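Local coordinates for probable glutathione S-transferase (Pseudomonas aeruginosa, PDB 6JWK), which isomerises maleylpyruvate and probably uses glutathione, as in other zeta-class members of the glutathione transferase superfamily, at residues Arg148-Ala153 against Glu191-Ala196; Ala18-Gly23 against Leu197-Arg202. All blocks are in the same frame, centred on the assembly; numbering follows the deposited sequence.

The chain starts in the thioredoxin-like N-terminal domain with strand 2-5, then forms helix 10-22, which carries the first half of contact 2. It then adds the other strands of the small sheet and enters the helical C-terminal domain. Contact 1 closes a loop there, when helix 185-195 meets the segment that follows helix 124-149. Helix 162-176 lies within that loop. Soon after, helix 198-203 returns to helix 10-22 and makes contact 2, which closes a much longer loop; contact 1 is nested in it. Contact 1 therefore ties parts of one domain, and contact 2 joins the two domains. Their centres lie about 15 Å apart, and Leu195 O probably accepts a hydrogen bond from Gln201 NE2.

Contact 1 (Arg148-Ala153 against Glu191-Ala196); sequences RHRRGA and EGRCLA
The guanidinium groups of Arg150 and Arg193 both turn an edge to the carbonyl oxygen of Ala153, which lies in or close to the plane of each. The two planes are 45° apart, and the groups do not stack. The contact belongs to the all-helical C-terminal domain of the glutathione transferase fold. It joins the loop after helix 124-149 to the last turn of helix 185-195, at the protein surface.

Arg193 makes the bond that crosses between the segments. Its NH1 donates to Ala153 O at 2.8 Å, in the carbonyl plane and on a lone pair. The N-H...O angle of 144° is moderately bent. The chain of Arg193 is extended from CG to NE, which carries the guanidinium from the helix to the loop. On the way, Arg193 CD passes the methyl group of Ala153, 4.2 Å from its CB. The Arg193 side chain also touches Phe154, and NH2 has a long, weak ion pair with Glu189.

Arg150 is the first residue after the helix with non-helical backbone angles. Its chain bends at chi3 (-58°) and folds back over its own loop. Arg150 NE donates to Gly152 O at 2.9 Å, nearly in line with the C=O bond. Arg150 NH2 donates to Ala153 O at 2.9 Å, from above the carbonyl plane. These two bonds hold the turn and fix the rotation of the Arg150 guanidinium.

Ala153 O thus accepts from two cationic groups, which probably polarise it. The like charges come close as a result: Arg150 NH2 and Arg193 NH1, both donors, are 3.3 Å apart.

Contact 2 (Ala18-Gly23 against Leu197-Arg202); sequences ALALKG and LEAFQR
Ala20 and Ala199 face each other where helices 18-22 and 198-202 pack, with segment axes 8.3 Å apart at closest approach and 141° between their directions. The CA atoms of Ala20 and Ala199 are only 4.7 Å apart. Small side chains permit this. The methyl groups meet directly, CB of Ala20 to CB of Ala199 at 3.7 Å. Ala20 CB also lies 3.2 Å from Ala199 O, a tight contact of the methyl group with a backbone carbonyl oxygen.

Leu21 adds one branch. Its CG stands beside the backbone N (chi1 -69°), and CD2 reaches across to Ala199 CB at 3.9 Å. The same Leu21 methyl meets Phe200 CE1 at 4.1 Å, approaching the ring obliquely. Phe200 also leans on Glu164 and Val168 of helix 162-176.

Polar groups flank the apolar patch. Arg202 NH2 makes a salt bridge, whose hydrogen bond is weak, with Glu198 OE2, one turn back, at 3.4 Å. Its NH1 pairs with Asp25, just past the end of helix 10-22. That helix ends at Gly23 in a Schellman motif, with positive phi. The arrangement is an interdomain helix packing of the glutathione transferase fold: the first helix of the thioredoxin-like domain packs against helix 198-203 of the C-terminal domain.

Contact 1 (Arg148-Ala153 against Glu191-Ala196)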
ATOM      1  N   ARG B 148      20.459   4.403   0.258  1.00 24.83           N
ATOM      2  CA  ARG B 148      21.025   3.241  -0.479  1.00 26.00           C
ATOM      3  C   ARG B 148      20.537   3.156  -1.908  1.00 25.04           C
ATOM      4  O   ARG B 148      21.277   2.620  -2.720  1.00 27.49           O
ATOM      5  CB  ARG B 148      20.712   1.925   0.242  1.00 32.26           C
ATOM      6  CG  ARG B 148      21.323   1.962   1.629  1.00 38.19           C
ATOM      7  CD  ARG B 148      21.721   0.645   2.183  1.00 40.88           C
ATOM      8  NE  ARG B 148      22.469   0.866   3.401  1.00 40.06           N
ATOM      9  CZ  ARG B 148      22.915  -0.105   4.167  1.00 44.93           C
ATOM     10  NH1 ARG B 148      22.738  -1.356   3.790  1.00 45.35           N
ATOM     11  NH2 ARG B 148      23.599   0.177   5.260  1.00 47.16           N
ATOM     12  N   HIS B 149      19.358   3.659  -2.259  1.00 23.17           N
ATOM     13  CA  HIS B 149      18.794   3.317  -3.586  1.00 23.27           C
ATOM     14  C   HIS B 149      18.481   4.533  -4.455  1.00 21.26           C
ATOM     15  O   HIS B 149      18.069   4.313  -5.598  1.00 23.85           O
ATOM     16  CB  HIS B 149      17.554   2.423  -3.415  1.00 24.84           C
ATOM     17  CG  HIS B 149      17.860   1.121  -2.745  1.00 31.19           C
ATOM     18  ND1 HIS B 149      16.950   0.483  -1.904  1.00 38.04           N
ATOM     19  CD2 HIS B 149      18.954   0.324  -2.796  1.00 30.70           C
ATOM     20  CE1 HIS B 149      17.509  -0.632  -1.439  1.00 39.27           C
ATOM     21  NE2 HIS B 149      18.750  -0.737  -1.943  1.00 32.54           N
ATOM     22  N   ARG B 150      18.526   5.745  -3.921  1.00 20.49           N
ATOM     23  CA  ARG B 150      18.169   6.937  -4.719  1.00 20.05           C
ATOM     24  C   ARG B 150      18.997   6.989  -6.008  1.00 19.64           C
ATOM     25  O   ARG B 150      20.155   6.519  -6.022  1.00 20.10           O
ATOM     26  CB  ARG B 150      18.352   8.236  -3.949  1.00 19.84           C
ATOM     27  CG  ARG B 150      19.811   8.659  -3.780  1.00 21.35           C
ATOM     28  CD  ARG B 150      19.923   9.698  -2.699  1.00 21.39           C
ATOM     29  NE  ARG B 150      19.110  10.873  -2.974  1.00 19.53           N
ATOM     30  CZ  ARG B 150      18.815  11.805  -2.074  1.00 19.90           C
ATOM     31  NH1 ARG B 150      19.216  11.715  -0.827  1.00 18.20           N
ATOM     32  NH2 ARG B 150      18.088  12.829  -2.422  1.00 20.09           N
ATOM     33  N   ARG B 151      18.435   7.542  -7.062  1.00 21.17           N
ATOM     34  CA  ARG B 151      19.153   7.662  -8.351  1.00 23.18           C
ATOM     35  C   ARG B 151      19.717   9.070  -8.524  1.00 23.75           C
ATOM     36  O   ARG B 151      20.537   9.251  -9.418  1.00 23.63           O
ATOM     37  CB  ARG B 151      18.243   7.244  -9.501  1.00 27.29           C
ATOM     38  CG  ARG B 151      17.792   5.791  -9.406  1.00 31.04           C
ATOM     39  CD  ARG B 151      18.943   4.868  -9.795  1.00 34.21           C
ATOM     40  NE  ARG B 151      18.914   3.592  -9.101  1.00 34.56           N
ATOM     41  CZ  ARG B 151      19.838   2.655  -9.240  1.00 35.32           C
ATOM     42  NH1 ARG B 151      20.864   2.890 -10.055  1.00 32.47           N
ATOM     43  NH2 ARG B 151      19.749   1.524  -8.536  1.00 36.03           N
ATOM     44  N   GLY B 152      19.253  10.046  -7.749  1.00 23.51           N
ATOM     45  CA  GLY B 152      19.562  11.469  -7.997  1.00 23.22           C
ATOM     46  C   GLY B 152      19.141  12.365  -6.851  1.00 19.50           C
ATOM     47  O   GLY B 152      19.073  11.889  -5.691  1.00 19.77           O
ATOM     48  N   ALA B 153      18.986  13.641  -7.178  1.00 20.05           N
ATOM     49  CA  ALA B 153      18.567  14.730  -6.269  1.00 19.88           C
ATOM     50  C   ALA B 153      17.248  14.280  -5.670  1.00 20.31           C
ATOM     51  O   ALA B 153      17.030  14.515  -4.492  1.00 17.62           O
ATOM     52  CB  ALA B 153      18.400  16.030  -7.013  1.00 21.02           C
ATOM     53  N   GLU B 191      12.807  16.530   1.368  1.00 19.38           N
ATOM     54  CA  GLU B 191      11.576  17.303   1.593  1.00 21.14           C
ATOM     55  C   GLU B 191      11.818  18.760   1.193  1.00 19.20           C
ATOM     56  O   GLU B 191      10.964  19.309   0.495  1.00 20.12           O
ATOM     57  CB  GLU B 191      11.138  17.160   3.037  1.00 20.89           C
ATOM     58  CG  GLU B 191       9.898  17.964   3.351  1.00 22.64           C
ATOM     59  CD  GLU B 191       9.587  18.050   4.842  1.00 24.07           C
ATOM     60  OE1 GLU B 191      10.525  17.926   5.613  1.00 22.37           O
ATOM     61  OE2 GLU B 191       8.371  18.210   5.231  1.00 23.30           O
ATOM     62  N   GLY B 192      12.931  19.359   1.628  1.00 20.22           N
ATOM     63  CA  GLY B 192      13.280  20.759   1.303  1.00 20.34           C
ATOM     64  C   GLY B 192      13.431  20.949  -0.193  1.00 21.26           C
ATOM     65  O   GLY B 192      12.882  21.932  -0.726  1.00 23.48           O
ATOM     66  N   ARG B 193      14.052  20.003  -0.907  1.00 20.08           N
ATOM     67  CA  ARG B 193      14.153  20.136  -2.374  1.00 20.07           C
ATOM     68  C   ARG B 193      12.766  20.148  -3.010  1.00 20.82           C
ATOM     69  O   ARG B 193      12.571  20.866  -3.994  1.00 19.67           O
ATOM     70  CB  ARG B 193      14.927  19.014  -3.059  1.00 24.78           C
ATOM     71  CG  ARG B 193      16.393  19.038  -2.719  1.00 32.03           C
ATOM     72  CD  ARG B 193      17.230  18.085  -3.544  1.00 37.02           C
ATOM     73  NE  ARG B 193      18.469  18.127  -2.794  1.00 35.49           N
ATOM     74  CZ  ARG B 193      19.276  17.107  -2.610  1.00 44.99           C
ATOM     75  NH1 ARG B 193      18.968  15.916  -3.090  1.00 45.94           N
ATOM     76  NH2 ARG B 193      20.407  17.289  -1.955  1.00 41.38           N
ATOM     77  N   CYS B 194      11.872  19.293  -2.562  1.00 18.96           N
ATOM     78  CA  CYS B 194      10.472  19.266  -3.090  1.00 18.48           C
ATOM     79  C   CYS B 194       9.718  20.578  -2.803  1.00 18.21           C
ATOM     80  O   CYS B 194       9.110  21.146  -3.736  1.00 17.30           O
ATOM     81  CB  CYS B 194       9.744  18.095  -2.450  1.00 20.18           C
ATOM     82  SG  CYS B 194      10.395  16.493  -2.996  1.00 19.72           S
ATOM     83  N   LEU B 195       9.704  21.023  -1.546  1.00 19.69           N
ATOM     84  CA  LEU B 195       8.929  22.216  -1.109  1.00 21.94           C
ATOM     85  C   LEU B 195       9.473  23.496  -1.756  1.00 21.38           C
ATOM     86  O   LEU B 195       8.720  24.490  -1.782  1.00 20.50           O
ATOM     87  CB  LEU B 195       8.948  22.353   0.402  1.00 20.72           C
ATOM     88  CG  LEU B 195       8.354  21.164   1.152  1.00 24.72           C
ATOM     89  CD1 LEU B 195       8.346  21.415   2.643  1.00 25.92           C
ATOM     90  CD2 LEU B 195       6.945  20.895   0.695  1.00 23.48           C
ATOM     91  N   ALA B 196      10.690  23.475  -2.310  1.00 20.69           N
ATOM     92  CA  ALA B 196      11.220  24.648  -3.057  1.00 23.60           C
ATOM     93  C   ALA B 196      10.565  24.731  -4.431  1.00 23.91           C
ATOM     94  O   ALA B 196      10.781  25.713  -5.124  1.00 23.67           O
ATOM     95  CB  ALA B 196      12.713  24.583  -3.212  1.00 23.82           C
TER

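Contact 2 (Ala18-Gly23 against Leu197-Arg202)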
ATOM      1  N   ALA B  18       1.058  14.816  -7.467  1.00 17.66           N
ATOM      2  CA  ALA B  18       1.180  14.106  -8.764  1.00 18.37           C
ATOM      3  C   ALA B  18       0.591  14.978  -9.877  1.00 20.87           C
ATOM      4  O   ALA B  18       1.222  15.157 -10.983  1.00 19.06           O
ATOM      5  CB  ALA B  18       0.477  12.770  -8.707  1.00 18.79           C
ATOM      6  N   LEU B  19      -0.640  15.460  -9.687  1.00 19.04           N
ATOM      7  CA  LEU B  19      -1.262  16.331 -10.717  1.00 20.21           C
ATOM      8  C   LEU B  19      -0.388  17.574 -10.973  1.00 20.21           C
ATOM      9  O   LEU B  19      -0.270  17.968 -12.141  1.00 22.73           O
ATOM     10  CB  LEU B  19      -2.691  16.703 -10.286  1.00 20.11           C
ATOM     11  CG  LEU B  19      -3.658  15.526 -10.292  1.00 22.22           C
ATOM     12  CD1 LEU B  19      -4.969  15.876  -9.573  1.00 25.20           C
ATOM     13  CD2 LEU B  19      -3.966  15.065 -11.719  1.00 24.82           C
ATOM     14  N   ALA B  20       0.135  18.216  -9.935  1.00 20.22           N
ATOM     15  CA  ALA B  20       0.960  19.440 -10.063  1.00 22.31           C
ATOM     16  C   ALA B  20       2.211  19.090 -10.863  1.00 23.16           C
ATOM     17  O   ALA B  20       2.490  19.822 -11.813  1.00 24.12           O
ATOM     18  CB  ALA B  20       1.278  20.057  -8.729  1.00 22.06           C
ATOM     19  N   LEU B  21       2.865  17.952 -10.601  1.00 20.02           N
ATOM     20  CA  LEU B  21       4.066  17.558 -11.375  1.00 21.96           C
ATOM     21  C   LEU B  21       3.719  17.345 -12.858  1.00 24.91           C
ATOM     22  O   LEU B  21       4.569  17.631 -13.727  1.00 24.98           O
ATOM     23  CB  LEU B  21       4.689  16.306 -10.748  1.00 20.10           C
ATOM     24  CG  LEU B  21       5.330  16.533  -9.388  1.00 19.92           C
ATOM     25  CD1 LEU B  21       5.711  15.190  -8.764  1.00 20.58           C
ATOM     26  CD2 LEU B  21       6.564  17.431  -9.539  1.00 21.23           C
ATOM     27  N   LYS B  22       2.513  16.869 -13.155  1.00 24.22           N
ATOM     28  CA  LYS B  22       2.080  16.638 -14.551  1.00 25.79           C
ATOM     29  C   LYS B  22       1.680  17.967 -15.211  1.00 27.78           C
ATOM     30  O   LYS B  22       1.614  17.968 -16.419  1.00 29.36           O
ATOM     31  CB  LYS B  22       0.867  15.696 -14.598  1.00 24.85           C
ATOM     32  CG  LYS B  22       1.158  14.268 -14.160  1.00 25.13           C
ATOM     33  CD  LYS B  22       1.995  13.499 -15.137  1.00 26.10           C
ATOM     34  CE  LYS B  22       1.950  11.997 -14.926  1.00 24.36           C
ATOM     35  NZ  LYS B  22       3.093  11.356 -15.631  1.00 26.23           N
ATOM     36  N   GLY B  23       1.345  19.002 -14.437  1.00 30.48           N
ATOM     37  CA  GLY B  23       0.784  20.283 -14.916  1.00 33.72           C
ATOM     38  C   GLY B  23      -0.706  20.180 -15.199  1.00 39.45           C
ATOM     39  O   GLY B  23      -1.184  20.893 -16.089  1.00 37.80           O
ATOM     40  N   LEU B 197       9.907  23.668  -4.877  1.00 22.95           N
ATOM     41  CA  LEU B 197       9.334  23.623  -6.229  1.00 22.55           C
ATOM     42  C   LEU B 197       7.911  24.210  -6.206  1.00 25.46           C
ATOM     43  O   LEU B 197       7.126  23.858  -5.321  1.00 20.75           O
ATOM     44  CB  LEU B 197       9.301  22.177  -6.722  1.00 24.98           C
ATOM     45  CG  LEU B 197      10.667  21.504  -6.902  1.00 23.39           C
ATOM     46  CD1 LEU B 197      10.447  20.062  -7.309  1.00 24.41           C
ATOM     47  CD2 LEU B 197      11.514  22.237  -7.944  1.00 26.43           C
ATOM     48  N   GLU B 198       7.540  24.909  -7.269  1.00 25.75           N
ATOM     49  CA  GLU B 198       6.185  25.484  -7.431  1.00 28.53           C
ATOM     50  C   GLU B 198       5.122  24.360  -7.378  1.00 25.30           C
ATOM     51  O   GLU B 198       4.051  24.611  -6.799  1.00 25.78           O
ATOM     52  CB  GLU B 198       6.136  26.288  -8.734  1.00 34.18           C
ATOM     53  CG  GLU B 198       4.779  26.926  -8.979  1.00 47.60           C
ATOM     54  CD  GLU B 198       4.457  27.194 -10.442  1.00 61.62           C
ATOM     55  OE1 GLU B 198       5.295  27.835 -11.131  1.00 72.61           O
ATOM     56  OE2 GLU B 198       3.381  26.744 -10.893  1.00 77.63           O
ATOM     57  N   ALA B 199       5.350  23.208  -8.025  1.00 27.54           N
ATOM     58  CA  ALA B 199       4.362  22.106  -8.101  1.00 26.27           C
ATOM     59  C   ALA B 199       4.002  21.687  -6.667  1.00 22.95           C
ATOM     60  O   ALA B 199       2.834  21.536  -6.355  1.00 21.53           O
ATOM     61  CB  ALA B 199       4.889  20.942  -8.919  1.00 29.32           C
ATOM     62  N   PHE B 200       4.975  21.538  -5.780  1.00 20.57           N
ATOM     63  CA  PHE B 200       4.675  21.118  -4.391  1.00 21.38           C
ATOM     64  C   PHE B 200       3.978  22.238  -3.616  1.00 20.44           C
ATOM     65  O   PHE B 200       3.047  21.970  -2.774  1.00 22.08           O
ATOM     66  CB  PHE B 200       5.954  20.673  -3.703  1.00 19.91           C
ATOM     67  CG  PHE B 200       6.378  19.295  -4.109  1.00 20.22           C
ATOM     68  CD1 PHE B 200       7.096  19.093  -5.275  1.00 19.12           C
ATOM     69  CD2 PHE B 200       6.112  18.217  -3.270  1.00 19.72           C
ATOM     70  CE1 PHE B 200       7.505  17.807  -5.616  1.00 20.68           C
ATOM     71  CE2 PHE B 200       6.539  16.950  -3.608  1.00 18.62           C
ATOM     72  CZ  PHE B 200       7.193  16.733  -4.793  1.00 18.21           C
ATOM     73  N   GLN B 201       4.452  23.466  -3.796  1.00 21.91           N
ATOM     74  CA  GLN B 201       3.832  24.624  -3.103  1.00 21.25           C
ATOM     75  C   GLN B 201       2.350  24.752  -3.516  1.00 21.03           C
ATOM     76  O   GLN B 201       1.529  24.914  -2.611  1.00 22.92           O
ATOM     77  CB  GLN B 201       4.594  25.909  -3.419  1.00 23.01           C
ATOM     78  CG  GLN B 201       6.012  25.952  -2.868  1.00 24.06           C
ATOM     79  CD  GLN B 201       6.887  26.941  -3.612  1.00 29.51           C
ATOM     80  OE1 GLN B 201       6.478  27.597  -4.568  1.00 36.76           O
ATOM     81  NE2 GLN B 201       8.146  26.976  -3.253  1.00 23.54           N
ATOM     82  N   ARG B 202       2.017  24.594  -4.807  1.00 23.22           N
ATOM     83  CA  ARG B 202       0.597  24.625  -5.278  1.00 26.85           C
ATOM     84  C   ARG B 202      -0.216  23.517  -4.604  1.00 25.47           C
ATOM     85  O   ARG B 202      -1.424  23.747  -4.269  1.00 23.21           O
ATOM     86  CB  ARG B 202       0.507  24.404  -6.786  1.00 31.14           C
ATOM     87  CG  ARG B 202       1.011  25.577  -7.602  1.00 43.31           C
ATOM     88  CD  ARG B 202       1.318  25.117  -9.019  1.00 53.26           C
ATOM     89  NE  ARG B 202       0.074  24.966  -9.734  1.00 52.63           N
ATOM     90  CZ  ARG B 202      -0.516  25.947 -10.423  1.00 76.45           C
ATOM     91  NH1 ARG B 202      -1.677  25.733 -11.031  1.00 76.06           N
ATOM     92  NH2 ARG B 202       0.062  27.137 -10.525  1.00 80.63           N
TER